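Local coordinates for protein pyridine synthase TbtD (Thermobispora bispora, PDB 5WA4) that probably forms the central pyridine ring of the thiopeptide antibiotic thiomuracin by a formal [4+2] aza-cycloaddition on a leader-peptide-bearing precursor, at residues D137-D142 with R257-A262. Numbering follows the deposited sequence.
Sequences DVLLAD and RERARA
Residues 137–142 and 257–262 are short pieces of two helices that run almost exactly antiparallel, with their axes 11.7 Å apart and Leu139 level with Ala260. At this wide spacing the gap is bridged by side chains, chiefly Leu139 and Arg259, which slide past each other in opposite directions. Leu139 holds CG anti to its backbone nitrogen (chi1 -170°), which sends its two methyls across to the facing helix. CD1 of Leu139 lies along the Arg259 chain, 3.7 Å from its CG, and also meets the guanidinium at NH1, while the other methyl, Leu139 CD2, rests on CB of Ala260 at 4.1 Å. The pairing joins the early part of helix 135–159 to the C-terminal part of helix 244–265 in the predominantly helical portion of this lantibiotic dehydratase C-terminal-type protein; the 114 residues between the two segments are mostly helix. Leu316 of helix 307–328 also packs on Leu139, so the leucine is buried among three helices. Arg259 bends at chi2 and chi3, and its guanidinium reaches across to Asp142, one turn beyond Leu139. There Arg259 NH1 forms a salt bridge to Asp142 OD2 at 3.3 Å. The accompanying hydrogen bond is weak, with an N-H...O angle of 141°, and the carboxylate and guanidinium planes stand 74° apart, an arrangement that rules out a flat, two-pronged pairing. Elsewhere on helix 244–265, Glu258 OE2 accepts from both NE and NH2 of Arg257, the latter at 3.1 Å, while its OE1 pairs through charge alone with NH2 of Arg261.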
loop_
_atom_site.group_PDB
_atom_site.type_symbol
_atom_site.label_atom_id
_atom_site.label_comp_id
_atom_site.label_asym_id
_atom_site.label_seq_id
_atom_site.Cartn_x
_atom_site.Cartn_y
_atom_site.Cartn_z
ATOM N N ASP E 137 -12.042 30.623 -5.515
ATOM C CA ASP E 137 -13.316 30.829 -6.186
ATOM C C ASP E 137 -13.396 32.236 -6.757
ATOM O O ASP E 137 -14.057 32.478 -7.769
ATOM C CB ASP E 137 -14.476 30.573 -5.212
ATOM C CG ASP E 137 -14.520 29.131 -4.716
ATOM O OD1 ASP E 137 -14.342 28.222 -5.561
ATOM O OD2 ASP E 137 -14.706 28.911 -3.491
ATOM N N VAL E 138 -12.708 33.158 -6.092
ATOM C CA VAL E 138 -12.718 34.556 -6.474
ATOM C C VAL E 138 -11.877 34.717 -7.742
ATOM O O VAL E 138 -12.276 35.402 -8.687
ATOM C CB VAL E 138 -12.214 35.456 -5.287
ATOM C CG1 VAL E 138 -11.479 36.700 -5.769
ATOM C CG2 VAL E 138 -13.379 35.845 -4.389
ATOM N N LEU E 139 -10.732 34.051 -7.772
ATOM C CA LEU E 139 -9.879 34.055 -8.949
ATOM C C LEU E 139 -10.571 33.374 -10.148
ATOM O O LEU E 139 -10.505 33.848 -11.289
ATOM C CB LEU E 139 -8.567 33.352 -8.630
ATOM C CG LEU E 139 -7.482 33.484 -9.687
ATOM C CD1 LEU E 139 -7.120 34.940 -9.785
ATOM C CD2 LEU E 139 -6.256 32.601 -9.391
ATOM N N LEU E 140 -11.245 32.262 -9.875
ATOM C CA LEU E 140 -11.948 31.487 -10.899
ATOM C C LEU E 140 -13.040 32.311 -11.565
ATOM O O LEU E 140 -13.091 32.417 -12.791
ATOM C CB LEU E 140 -12.547 30.223 -10.281
ATOM C CG LEU E 140 -12.558 28.975 -11.154
ATOM C CD1 LEU E 140 -11.139 28.642 -11.598
ATOM C CD2 LEU E 140 -13.156 27.817 -10.368
ATOM N N ALA E 141 -13.895 32.896 -10.728
ATOM C CA ALA E 141 -14.954 33.791 -11.165
ATOM C C ALA E 141 -14.423 34.912 -12.066
ATOM O O ALA E 141 -15.000 35.179 -13.122
ATOM C CB ALA E 141 -15.681 34.373 -9.960
ATOM N N ASP E 142 -13.336 35.563 -11.658
ATOM C CA ASP E 142 -12.731 36.603 -12.483
ATOM C C ASP E 142 -12.335 36.019 -13.822
ATOM O O ASP E 142 -12.606 36.603 -14.882
ATOM C CB ASP E 142 -11.497 37.222 -11.815
ATOM C CG ASP E 142 -11.842 38.267 -10.747
ATOM O OD1 ASP E 142 -13.036 38.422 -10.383
ATOM O OD2 ASP E 142 -10.883 38.912 -10.251
ATOM N N ARG E 257 -1.973 34.297 -14.610
ATOM C CA ARG E 257 -0.760 33.609 -14.147
ATOM C C ARG E 257 -0.026 34.399 -13.047
ATOM O O ARG E 257 0.306 33.854 -11.993
ATOM C CB ARG E 257 0.230 33.337 -15.293
ATOM C CG ARG E 257 1.460 32.535 -14.801
ATOM C CD ARG E 257 2.606 32.398 -15.821
ATOM N NE ARG E 257 3.235 33.681 -16.069
ATOM C CZ ARG E 257 4.142 33.921 -17.015
ATOM N NH1 ARG E 257 4.568 32.958 -17.825
ATOM N NH2 ARG E 257 4.632 35.145 -17.152
ATOM N N GLU E 258 0.225 35.677 -13.317
ATOM C CA GLU E 258 0.934 36.563 -12.407
ATOM C C GLU E 258 0.221 36.693 -11.069
ATOM O O GLU E 258 0.837 36.508 -10.011
ATOM C CB GLU E 258 1.093 37.938 -13.036
ATOM C CG GLU E 258 1.961 37.937 -14.280
ATOM C CD GLU E 258 3.370 37.514 -13.969
ATOM O OE1 GLU E 258 4.017 38.220 -13.161
ATOM O OE2 GLU E 258 3.831 36.498 -14.536
ATOM N N ARG E 259 -1.071 37.008 -11.123
ATOM C CA ARG E 259 -1.899 37.090 -9.941
ATOM C C ARG E 259 -1.964 35.767 -9.162
ATOM O O ARG E 259 -2.090 35.763 -7.935
ATOM C CB ARG E 259 -3.300 37.531 -10.317
ATOM C CG ARG E 259 -4.299 37.339 -9.198
ATOM C CD ARG E 259 -5.070 38.613 -8.941
ATOM N NE ARG E 259 -5.561 39.154 -10.200
ATOM C CZ ARG E 259 -6.778 38.938 -10.695
ATOM N NH1 ARG E 259 -7.657 38.190 -10.016
ATOM N NH2 ARG E 259 -7.111 39.488 -11.869
ATOM N N ALA E 260 -1.862 34.643 -9.859
ATOM C CA ALA E 260 -1.879 33.372 -9.162
ATOM C C ALA E 260 -0.537 33.083 -8.479
ATOM O O ALA E 260 -0.512 32.477 -7.398
ATOM C CB ALA E 260 -2.249 32.248 -10.119
ATOM N N ARG E 261 0.564 33.510 -9.104
ATOM C CA ARG E 261 1.907 33.283 -8.555
ATOM C C ARG E 261 2.126 34.179 -7.339
ATOM O O ARG E 261 2.601 33.730 -6.304
ATOM C CB ARG E 261 2.992 33.529 -9.593
ATOM C CG ARG E 261 4.410 33.589 -9.008
ATOM C CD ARG E 261 5.479 33.926 -10.066
ATOM N NE ARG E 261 5.647 35.369 -10.229
ATOM C CZ ARG E 261 6.485 35.945 -11.092
ATOM N NH1 ARG E 261 7.248 35.203 -11.885
ATOM N NH2 ARG E 261 6.558 37.271 -11.173
ATOM N N ALA E 262 1.749 35.441 -7.470
ATOM C CA ALA E 262 1.650 36.319 -6.331
ATOM C C ALA E 262 0.835 35.670 -5.195
ATOM O O ALA E 262 1.336 35.521 -4.088
ATOM C CB ALA E 262 1.041 37.639 -6.749
#